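Local coordinates for protein subdomain of Desmoplakin Carboxy-Terminal domain (DPCT) (Homo sapiens, PDB 1LM5) that probably binds intermediate filaments at desmosomes, as part of the carboxy-terminal region of desmoplakin that is built from plakin repeats, at residues B[39-42]-B[43-46]; B[74-77]-B[78-82]; B[83-86]-B[87-90]; B[114-117]-B[118-122]. All coordinates share one frame; numbering follows the deposited sequence.

How the contacts relate
Contact 1 lies near the centre of the chain and touches the other three. Contacts 2 and 3 follow one another along helix 74-88, with centres about 12 Å apart. Contact 4 sits on helix 112-124, about 10 Å from contact 1, centre to centre. E44 of contact 1 joins contact 4 by a salt bridge, with OE1 2.6 Å from R117 NE. E44 also packs on L80 of contact 2 and A83 of contact 3. F118 of contact 4 lies against P82, A83 and A86, and Q122 NE2 is 3.0 Å from A86 O, a probable hydrogen bond. Three helices thus meet around E44.

Contact 1: B[39-42]-B[43-46]; sequences GQRL and LEAQ
Q40 and E44, one turn apart on the same helix, are joined by a polar bond between side chains. Q40 NE2 donates to E44 OE2 at 3.0 Å, and the bond is nearly straight at 173°. The oxygen lies in the plane of the Q40 amide. The amide nitrogen, however, meets it from well above the carboxylate plane. Q40 is extended, with CG anti to the backbone N (chi1 176°), which carries its amide along the helix to the next turn. The other oxygen of E44 lies beside the aliphatic part of R41, with OE1 3.3 Å from R41 CG. R41 NE stays 4.6 Å from E44 OE1, so the opposite charges are near but not in contact. The guanidinium of R41 bonds instead to I165 O, and E44 forms its salt bridge with R117. Q40 and R117 therefore hold the buried carboxylate, which probably helps it stay ionised.

Apolar atoms rest on backbone carbonyls. The torsions of L43 are unstaggered, and the approach of L43 CD2 to G39 O is tight at 3.1 Å. Q46 CG passes close to L42 O. The Q46 amide is tied to the I53 backbone and to the carbonyls of I11 and A12.

The backbone bonds are helical: L43, E44 and A45 donate to G39, Q40 and R41. Q46 N to L42 O is weak at 3.3 Å.

Helix 74-88 packs on the Q40 and E44 side, and helix 112-124 on R41, E44 and A45. Helix 25-30 touches L42, L43 and Q46, while Y177, at the start of helix 177-183, meets L42 and A45.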
loop_
_atom_site.group_PDB
_atom_site.type_symbol
_atom_site.label_atom_id
_atom_site.label_comp_id
_atom_site.label_asym_id
_atom_site.label_seq_id
_atom_site.Cartn_x
_atom_site.Cartn_y
_atom_site.Cartn_z
ATOM N N GLY B 39 -6.911 3.190 -23.540
ATOM C CA GLY B 39 -6.377 4.236 -22.694
ATOM C C GLY B 39 -7.193 4.333 -21.422
ATOM O O GLY B 39 -6.655 4.459 -20.325
ATOM N N GLN B 40 -8.513 4.275 -21.561
ATOM C CA GLN B 40 -9.354 4.343 -20.382
ATOM C C GLN B 40 -9.008 3.206 -19.436
ATOM O O GLN B 40 -8.918 3.384 -18.234
ATOM C CB GLN B 40 -10.829 4.219 -20.760
ATOM C CG GLN B 40 -11.737 4.188 -19.550
ATOM C CD GLN B 40 -13.187 4.048 -19.952
ATOM O OE1 GLN B 40 -13.633 4.696 -20.903
ATOM N NE2 GLN B 40 -13.933 3.218 -19.232
ATOM N N ARG B 41 -8.815 2.022 -19.988
ATOM C CA ARG B 41 -8.525 0.885 -19.145
ATOM C C ARG B 41 -7.174 0.988 -18.500
ATOM O O ARG B 41 -7.017 0.573 -17.365
ATOM C CB ARG B 41 -8.689 -0.395 -19.943
ATOM C CG ARG B 41 -10.158 -0.618 -20.169
ATOM C CD ARG B 41 -10.491 -1.678 -21.159
ATOM N NE ARG B 41 -11.942 -1.702 -21.277
ATOM C CZ ARG B 41 -12.619 -2.532 -22.057
ATOM N NH1 ARG B 41 -11.978 -3.422 -22.806
ATOM N NH2 ARG B 41 -13.944 -2.471 -22.072
ATOM N N LEU B 42 -6.198 1.561 -19.196
ATOM C CA LEU B 42 -4.892 1.709 -18.567
ATOM C C LEU B 42 -5.066 2.682 -17.414
ATOM O O LEU B 42 -4.440 2.525 -16.371
ATOM C CB LEU B 42 -3.860 2.256 -19.545
ATOM C CG LEU B 42 -3.513 1.253 -20.643
ATOM C CD1 LEU B 42 -2.566 1.905 -21.623
ATOM C CD2 LEU B 42 -2.912 0.005 -20.033
ATOM N N LEU B 43 -5.918 3.688 -17.615
ATOM C CA LEU B 43 -6.178 4.682 -16.572
ATOM C C LEU B 43 -6.982 4.033 -15.447
ATOM O O LEU B 43 -6.789 4.357 -14.284
ATOM C CB LEU B 43 -6.970 5.876 -17.120
ATOM C CG LEU B 43 -6.313 7.162 -17.639
ATOM C CD1 LEU B 43 -4.840 7.197 -17.299
ATOM C CD2 LEU B 43 -6.566 7.304 -19.109
ATOM N N GLU B 44 -7.891 3.127 -15.790
ATOM C CA GLU B 44 -8.667 2.462 -14.745
ATOM C C GLU B 44 -7.713 1.682 -13.868
ATOM O O GLU B 44 -7.825 1.696 -12.654
ATOM C CB GLU B 44 -9.689 1.500 -15.345
ATOM C CG GLU B 44 -10.790 2.184 -16.116
ATOM C CD GLU B 44 -11.708 1.194 -16.782
ATOM O OE1 GLU B 44 -11.248 0.073 -17.084
ATOM O OE2 GLU B 44 -12.879 1.546 -17.019
ATOM N N ALA B 45 -6.766 1.004 -14.501
ATOM C CA ALA B 45 -5.798 0.214 -13.761
ATOM C C ALA B 45 -5.098 1.097 -12.732
ATOM O O ALA B 45 -4.750 0.638 -11.650
ATOM C CB ALA B 45 -4.784 -0.398 -14.710
ATOM N N GLN B 46 -4.913 2.368 -13.068
ATOM C CA GLN B 46 -4.257 3.279 -12.150
ATOM C C GLN B 46 -5.246 3.725 -11.098
ATOM O O GLN B 46 -4.966 3.661 -9.913
ATOM C CB GLN B 46 -3.724 4.491 -12.902
ATOM C CG GLN B 46 -2.767 4.128 -14.005
ATOM C CD GLN B 46 -2.231 5.353 -14.680
ATOM O OE1 GLN B 46 -2.774 6.435 -14.508
ATOM N NE2 GLN B 46 -1.165 5.197 -15.459
#

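Contact 2: B[74-77]-B[78-82]; sequences QDMA and TRLKP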
loop_
_atom_site.group_PDB
_atom_site.type_symbol
_atom_site.label_atom_id
_atom_site.label_comp_id
_atom_site.label_asym_id
_atom_site.label_seq_id
_atom_site.Cartn_x
_atom_site.Cartn_y
_atom_site.Cartn_z
ATOM N N GLN B 74 -11.819 15.739 -18.775
ATOM C CA GLN B 74 -13.068 15.654 -18.028
ATOM C C GLN B 74 -13.916 14.423 -18.319
ATOM O O GLN B 74 -14.362 13.742 -17.400
ATOM C CB GLN B 74 -13.919 16.901 -18.286
ATOM C CG GLN B 74 -13.271 18.217 -17.890
ATOM C CD GLN B 74 -12.473 18.849 -19.015
ATOM O OE1 GLN B 74 -12.173 20.048 -18.975
ATOM N NE2 GLN B 74 -12.120 18.050 -20.023
ATOM N N ASP B 75 -14.160 14.147 -19.595
ATOM C CA ASP B 75 -14.965 12.989 -19.961
ATOM C C ASP B 75 -14.345 11.692 -19.439
ATOM O O ASP B 75 -15.054 10.825 -18.921
ATOM C CB ASP B 75 -15.146 12.940 -21.477
ATOM C CG ASP B 75 -16.098 14.012 -21.972
ATOM O OD1 ASP B 75 -16.105 14.299 -23.187
ATOM O OD2 ASP B 75 -16.854 14.560 -21.136
ATOM N N MET B 76 -13.024 11.569 -19.556
ATOM C CA MET B 76 -12.353 10.371 -19.070
ATOM C C MET B 76 -12.532 10.241 -17.559
ATOM O O MET B 76 -12.786 9.152 -17.061
ATOM C CB MET B 76 -10.860 10.399 -19.431
ATOM C CG MET B 76 -10.096 9.157 -19.001
ATOM S SD MET B 76 -10.627 7.693 -19.883
ATOM C CE MET B 76 -9.844 7.966 -21.458
ATOM N N ALA B 77 -12.415 11.346 -16.828
ATOM C CA ALA B 77 -12.581 11.298 -15.380
ATOM C C ALA B 77 -13.957 10.712 -15.067
ATOM O O ALA B 77 -14.112 9.946 -14.123
ATOM C CB ALA B 77 -12.459 12.679 -14.786
ATOM N N THR B 78 -14.953 11.070 -15.876
ATOM C CA THR B 78 -16.300 10.554 -15.672
ATOM C C THR B 78 -16.305 9.042 -15.845
ATOM O O THR B 78 -16.810 8.318 -14.994
ATOM C CB THR B 78 -17.289 11.181 -16.672
ATOM O OG1 THR B 78 -17.368 12.588 -16.424
ATOM C CG2 THR B 78 -18.683 10.563 -16.521
ATOM N N ARG B 79 -15.712 8.569 -16.938
ATOM C CA ARG B 79 -15.665 7.139 -17.218
ATOM C C ARG B 79 -14.850 6.371 -16.195
ATOM O O ARG B 79 -15.060 5.179 -16.020
ATOM C CB ARG B 79 -15.069 6.878 -18.596
ATOM C CG ARG B 79 -15.750 7.582 -19.737
ATOM C CD ARG B 79 -14.866 7.512 -20.969
ATOM N NE ARG B 79 -15.185 8.578 -21.908
ATOM C CZ ARG B 79 -14.428 8.903 -22.949
ATOM N NH1 ARG B 79 -13.304 8.237 -23.182
ATOM N NH2 ARG B 79 -14.794 9.899 -23.748
ATOM N N LEU B 80 -13.913 7.048 -15.529
ATOM C CA LEU B 80 -13.061 6.391 -14.539
ATOM C C LEU B 80 -13.611 6.327 -13.128
ATOM O O LEU B 80 -12.997 5.705 -12.266
ATOM C CB LEU B 80 -11.690 7.076 -14.472
ATOM C CG LEU B 80 -10.866 7.033 -15.748
ATOM C CD1 LEU B 80 -9.602 7.871 -15.556
ATOM C CD2 LEU B 80 -10.523 5.586 -16.064
ATOM N N LYS B 81 -14.747 6.970 -12.869
ATOM C CA LYS B 81 -15.305 6.964 -11.521
ATOM C C LYS B 81 -15.416 5.572 -10.910
ATOM O O LYS B 81 -14.963 5.341 -9.782
ATOM C CB LYS B 81 -16.676 7.666 -11.505
ATOM C CG LYS B 81 -16.593 9.173 -11.768
ATOM C CD LYS B 81 -17.974 9.763 -12.069
ATOM C CE LYS B 81 -17.925 11.260 -12.395
ATOM N NZ LYS B 81 -17.704 12.138 -11.203
ATOM N N PRO B 82 -16.020 4.618 -11.639
ATOM C CA PRO B 82 -16.135 3.271 -11.062
ATOM C C PRO B 82 -14.768 2.696 -10.678
ATOM O O PRO B 82 -14.627 2.063 -9.635
ATOM C CB PRO B 82 -16.802 2.469 -12.171
ATOM C CG PRO B 82 -17.621 3.512 -12.910
ATOM C CD PRO B 82 -16.662 4.688 -12.962
HETATM O O HOH W 1 -18.364 13.053 -19.373
#
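T78, R79 and L80 donate their backbone N-H groups to Q74 O, D75 O and M76 O in the first turns of helix 74-88, L80 N also makes a weak bond to A77 O, and the helix kinks at P82, which has no N-H to give to the previous turn.

M76 and L80 form the apolar part. M76 CG lies 3.7 Å from L80 CD1, and the two chains cross obliquely. With chi1 at -178°, M76 CG stands opposite its backbone N, and the bends at chi2 and chi3 turn the end toward R79, with M76 CE 3.9 Å from R79 NH1. R79 runs back over the preceding turn, and its guanidinium lays one face over the backbone between D75 and M76. Its CG rests 3.4 Å from D75 O. The charges do not meet: D75 OD1 is 4.6 Å from R79 NH2. The carboxylate of D75 is linked to T78 by a water instead. The water donates to D75 OD2 at 2.8 Å and lies 3.1 Å from T78 OG1.

D73 OD2 accepts from M76 N at the start of the helix. M76, R79 and L80 pack against helix 36-47. A77 and L80 also touch I72, and V67 and L63 of helix 63-68 cover A77 and L80 respectively.

Contact 3: B[83-86]-B[87-90]; sequences AQKA and FIGF
Q84 takes both F87 N and I88 N on its backbone oxygen as helix 74-88 closes. The bond from I88 N to Q84 O is 2.9 Å and almost straight at 170°. F87 N comes in from above the carbonyl plane, which marks a tightening of the last turn. I88 CG1 sits 3.1 Å from Q84 O, and it also touches the next residue, 3.4 Å from K85 CA. I88 has CG1 between its backbone N and carbonyl carbon (chi1 53°), and this turns the branch back onto those atoms.

K85 O accepts from G89 N at 2.6 Å. The K85 side chain covers one face of the F90 ring: CB stands 3.6 Å from the F90 ring centroid in a CH-pi contact. CD of K85 follows, 3.6 Å from F90 CE2. A86 meets the same ring obliquely with its N, and its CB is near F90 CE1.

G89 leaves the helix with a positive phi of 111°, and this turn brings F90 back beside K85. The chemistry implies a helix end closed by backbone bonds, with its exit held by an aromatic ring on the aliphatic part of a lysine.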
loop_
_atom_site.group_PDB
_atom_site.type_symbol
_atom_site.label_atom_id
_atom_site.label_comp_id
_atom_site.label_asym_id
_atom_site.label_seq_id
_atom_site.Cartn_x
_atom_site.Cartn_y
_atom_site.Cartn_z
ATOM N N ALA B 83 -13.764 2.911 -11.527
ATOM C CA ALA B 83 -12.413 2.413 -11.246
ATOM C C ALA B 83 -11.867 3.055 -9.973
ATOM O O ALA B 83 -11.213 2.398 -9.161
ATOM C CB ALA B 83 -11.478 2.720 -12.414
ATOM N N GLN B 84 -12.113 4.348 -9.808
ATOM C CA GLN B 84 -11.637 5.030 -8.610
ATOM C C GLN B 84 -12.373 4.425 -7.424
ATOM O O GLN B 84 -11.791 4.197 -6.372
ATOM C CB GLN B 84 -11.896 6.538 -8.677
ATOM C CG GLN B 84 -11.309 7.293 -7.494
ATOM C CD GLN B 84 -11.274 8.797 -7.698
ATOM O OE1 GLN B 84 -12.317 9.444 -7.826
ATOM N NE2 GLN B 84 -10.068 9.364 -7.726
ATOM N N LYS B 85 -13.662 4.158 -7.606
ATOM C CA LYS B 85 -14.454 3.561 -6.541
ATOM C C LYS B 85 -13.910 2.185 -6.191
ATOM O O LYS B 85 -14.013 1.751 -5.049
ATOM C CB LYS B 85 -15.925 3.441 -6.953
ATOM C CG LYS B 85 -16.718 4.728 -6.809
ATOM C CD LYS B 85 -18.161 4.515 -7.226
ATOM C CE LYS B 85 -18.952 5.809 -7.165
ATOM N NZ LYS B 85 -18.978 6.364 -5.779
ATOM N N ALA B 86 -13.334 1.500 -7.176
ATOM C CA ALA B 86 -12.771 0.174 -6.942
ATOM C C ALA B 86 -11.647 0.285 -5.932
ATOM O O ALA B 86 -11.250 -0.700 -5.312
ATOM C CB ALA B 86 -12.251 -0.420 -8.236
ATOM N N PHE B 87 -11.119 1.490 -5.767
ATOM C CA PHE B 87 -10.060 1.682 -4.794
ATOM C C PHE B 87 -10.586 2.285 -3.500
ATOM O O PHE B 87 -10.353 1.754 -2.415
ATOM C CB PHE B 87 -8.970 2.596 -5.333
ATOM C CG PHE B 87 -7.818 2.734 -4.405
ATOM C CD1 PHE B 87 -6.834 1.760 -4.358
ATOM C CD2 PHE B 87 -7.744 3.810 -3.528
ATOM C CE1 PHE B 87 -5.784 1.849 -3.447
ATOM C CE2 PHE B 87 -6.703 3.904 -2.616
ATOM C CZ PHE B 87 -5.721 2.921 -2.576
ATOM N N ILE B 88 -11.297 3.401 -3.615
ATOM C CA ILE B 88 -11.809 4.068 -2.427
ATOM C C ILE B 88 -12.927 3.276 -1.777
ATOM O O ILE B 88 -13.153 3.385 -0.577
ATOM C CB ILE B 88 -12.311 5.486 -2.757
ATOM C CG1 ILE B 88 -13.312 5.433 -3.910
ATOM C CG2 ILE B 88 -11.134 6.379 -3.115
ATOM C CD1 ILE B 88 -13.811 6.813 -4.368
ATOM N N GLY B 89 -13.628 2.484 -2.579
ATOM C CA GLY B 89 -14.715 1.680 -2.065
ATOM C C GLY B 89 -16.066 2.162 -2.554
ATOM O O GLY B 89 -16.265 3.354 -2.798
ATOM N N PHE B 90 -16.992 1.227 -2.728
ATOM C CA PHE B 90 -18.333 1.576 -3.163
ATOM C C PHE B 90 -19.154 1.755 -1.897
ATOM O O PHE B 90 -19.086 0.936 -0.982
ATOM C CB PHE B 90 -18.924 0.481 -4.051
ATOM C CG PHE B 90 -18.260 0.377 -5.398
ATOM C CD1 PHE B 90 -17.059 -0.300 -5.543
ATOM C CD2 PHE B 90 -18.823 0.988 -6.512
ATOM C CE1 PHE B 90 -16.421 -0.372 -6.776
ATOM C CE2 PHE B 90 -18.188 0.923 -7.757
ATOM C CZ PHE B 90 -16.982 0.239 -7.884
#

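Contact 4: B[114-117]-B[118-122]; sequences AGQR and FLEFQ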
loop_
_atom_site.group_PDB
_atom_site.type_symbol
_atom_site.label_atom_id
_atom_site.label_comp_id
_atom_site.label_asym_id
_atom_site.label_seq_id
_atom_site.Cartn_x
_atom_site.Cartn_y
_atom_site.Cartn_z
ATOM N N ALA B 114 -16.438 -4.628 -15.804
ATOM C CA ALA B 114 -15.688 -3.550 -15.164
ATOM C C ALA B 114 -15.061 -4.064 -13.869
ATOM O O ALA B 114 -13.871 -3.865 -13.618
ATOM C CB ALA B 114 -16.613 -2.382 -14.858
ATOM N N GLY B 115 -15.880 -4.726 -13.055
ATOM C CA GLY B 115 -15.402 -5.262 -11.797
ATOM C C GLY B 115 -14.227 -6.191 -12.006
ATOM O O GLY B 115 -13.222 -6.105 -11.297
ATOM N N GLN B 116 -14.349 -7.076 -12.992
ATOM C CA GLN B 116 -13.293 -8.031 -13.289
ATOM C C GLN B 116 -12.013 -7.350 -13.732
ATOM O O GLN B 116 -10.923 -7.772 -13.360
ATOM C CB GLN B 116 -13.743 -9.013 -14.367
ATOM C CG GLN B 116 -14.325 -10.275 -13.795
ATOM C CD GLN B 116 -13.363 -10.969 -12.851
ATOM O OE1 GLN B 116 -12.294 -11.442 -13.254
ATOM N NE2 GLN B 116 -13.737 -11.035 -11.590
ATOM N N ARG B 117 -12.151 -6.310 -14.539
ATOM C CA ARG B 117 -10.985 -5.573 -15.007
ATOM C C ARG B 117 -10.267 -5.027 -13.787
ATOM O O ARG B 117 -9.056 -5.164 -13.640
ATOM C CB ARG B 117 -11.387 -4.373 -15.865
ATOM C CG ARG B 117 -11.848 -4.666 -17.259
ATOM C CD ARG B 117 -11.590 -3.446 -18.140
ATOM N NE ARG B 117 -12.314 -2.256 -17.702
ATOM C CZ ARG B 117 -13.616 -2.057 -17.889
ATOM N NH1 ARG B 117 -14.346 -2.973 -18.512
ATOM N NH2 ARG B 117 -14.189 -0.942 -17.460
ATOM N N PHE B 118 -11.039 -4.391 -12.914
ATOM C CA PHE B 118 -10.483 -3.760 -11.734
ATOM C C PHE B 118 -9.779 -4.756 -10.822
ATOM O O PHE B 118 -8.661 -4.516 -10.370
ATOM C CB PHE B 118 -11.596 -3.020 -10.994
ATOM C CG PHE B 118 -12.322 -2.007 -11.840
ATOM C CD1 PHE B 118 -13.577 -1.542 -11.453
ATOM C CD2 PHE B 118 -11.751 -1.499 -13.011
ATOM C CE1 PHE B 118 -14.251 -0.587 -12.211
ATOM C CE2 PHE B 118 -12.418 -0.547 -13.777
ATOM C CZ PHE B 118 -13.682 -0.089 -13.369
ATOM N N LEU B 119 -10.434 -5.875 -10.552
ATOM C CA LEU B 119 -9.823 -6.895 -9.714
ATOM C C LEU B 119 -8.506 -7.368 -10.314
ATOM O O LEU B 119 -7.514 -7.557 -9.607
ATOM C CB LEU B 119 -10.770 -8.082 -9.559
ATOM C CG LEU B 119 -12.073 -7.747 -8.849
ATOM C CD1 LEU B 119 -13.008 -8.961 -8.891
ATOM C CD2 LEU B 119 -11.772 -7.357 -7.423
ATOM N N GLU B 120 -8.493 -7.552 -11.623
ATOM C CA GLU B 120 -7.285 -8.005 -12.287
ATOM C C GLU B 120 -6.184 -6.964 -12.236
ATOM O O GLU B 120 -5.028 -7.285 -11.984
ATOM C CB GLU B 120 -7.597 -8.373 -13.724
ATOM C CG GLU B 120 -8.584 -9.530 -13.795
ATOM C CD GLU B 120 -9.082 -9.775 -15.184
ATOM O OE1 GLU B 120 -8.918 -8.876 -16.041
ATOM O OE2 GLU B 120 -9.657 -10.857 -15.414
ATOM N N PHE B 121 -6.558 -5.718 -12.482
ATOM C CA PHE B 121 -5.603 -4.631 -12.438
ATOM C C PHE B 121 -4.939 -4.630 -11.068
ATOM O O PHE B 121 -3.724 -4.526 -10.958
ATOM C CB PHE B 121 -6.306 -3.291 -12.629
ATOM C CG PHE B 121 -6.844 -3.070 -14.011
ATOM C CD1 PHE B 121 -7.932 -2.223 -14.203
ATOM C CD2 PHE B 121 -6.249 -3.666 -15.117
ATOM C CE1 PHE B 121 -8.419 -1.967 -15.487
ATOM C CE2 PHE B 121 -6.724 -3.424 -16.408
ATOM C CZ PHE B 121 -7.814 -2.570 -16.594
ATOM N N GLN B 122 -5.751 -4.732 -10.018
ATOM C CA GLN B 122 -5.208 -4.722 -8.668
ATOM C C GLN B 122 -4.353 -5.953 -8.440
ATOM O O GLN B 122 -3.208 -5.860 -8.006
ATOM C CB GLN B 122 -6.343 -4.669 -7.636
ATOM C CG GLN B 122 -7.180 -3.399 -7.721
ATOM C CD GLN B 122 -8.372 -3.407 -6.777
ATOM O OE1 GLN B 122 -8.714 -4.438 -6.192
ATOM N NE2 GLN B 122 -9.024 -2.255 -6.642
HETATM O O HOH W 2 -7.987 -6.521 -16.401
#
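A114 and F118 belong to a one-turn contact along helix 112-124, in the interior of the domain between helices 36-47, 74-88 and 101-106. Four regular backbone bonds support it, from F118, L119, E120 and F121 back to A114, G115, Q116 and R117.

Two phenyl rings lie on carbonyls of the turn before. A114 O stands 3.0 Å above the F118 ring plane, toward the rim. R117 O covers one face of the F121 ring in the same way. In both residues CG is anti to the carbonyl carbon (chi1 -56° in F118 and -70° in F121), which turns both rings over the carbonyls of A114 and R117. A114 CB also touches F118 CE1 at 4.0 Å.

R117 runs alongside both rings. Its CB is 3.8 Å from F121 CE1, and the guanidinium turns an edge to that ring. The guanidinium plane stands nearly square to the F118 ring. A bend at chi3 lays one guanidinium face over A114 CA while NE keeps its salt bridge to E44.

One water donates to E120 OE1 at 2.6 Å and to R117 O at 3.3 Å, tying the carboxylate to the backbone. Q116 folds over L119, with NE2 3.5 Å from L119 CD1. Q116 OE1 and E120 OE2, 3.5 Å apart, are both acceptors and make no bond; their planes are about 90° apart.

The F121 ring meets Y177 edge-to-face. Q122 NE2 donates to C48 O, and OE1 accepts from V129 N. This helix is consistent with the plakin-repeat fold, where a beta-hairpin precedes two antiparallel helices.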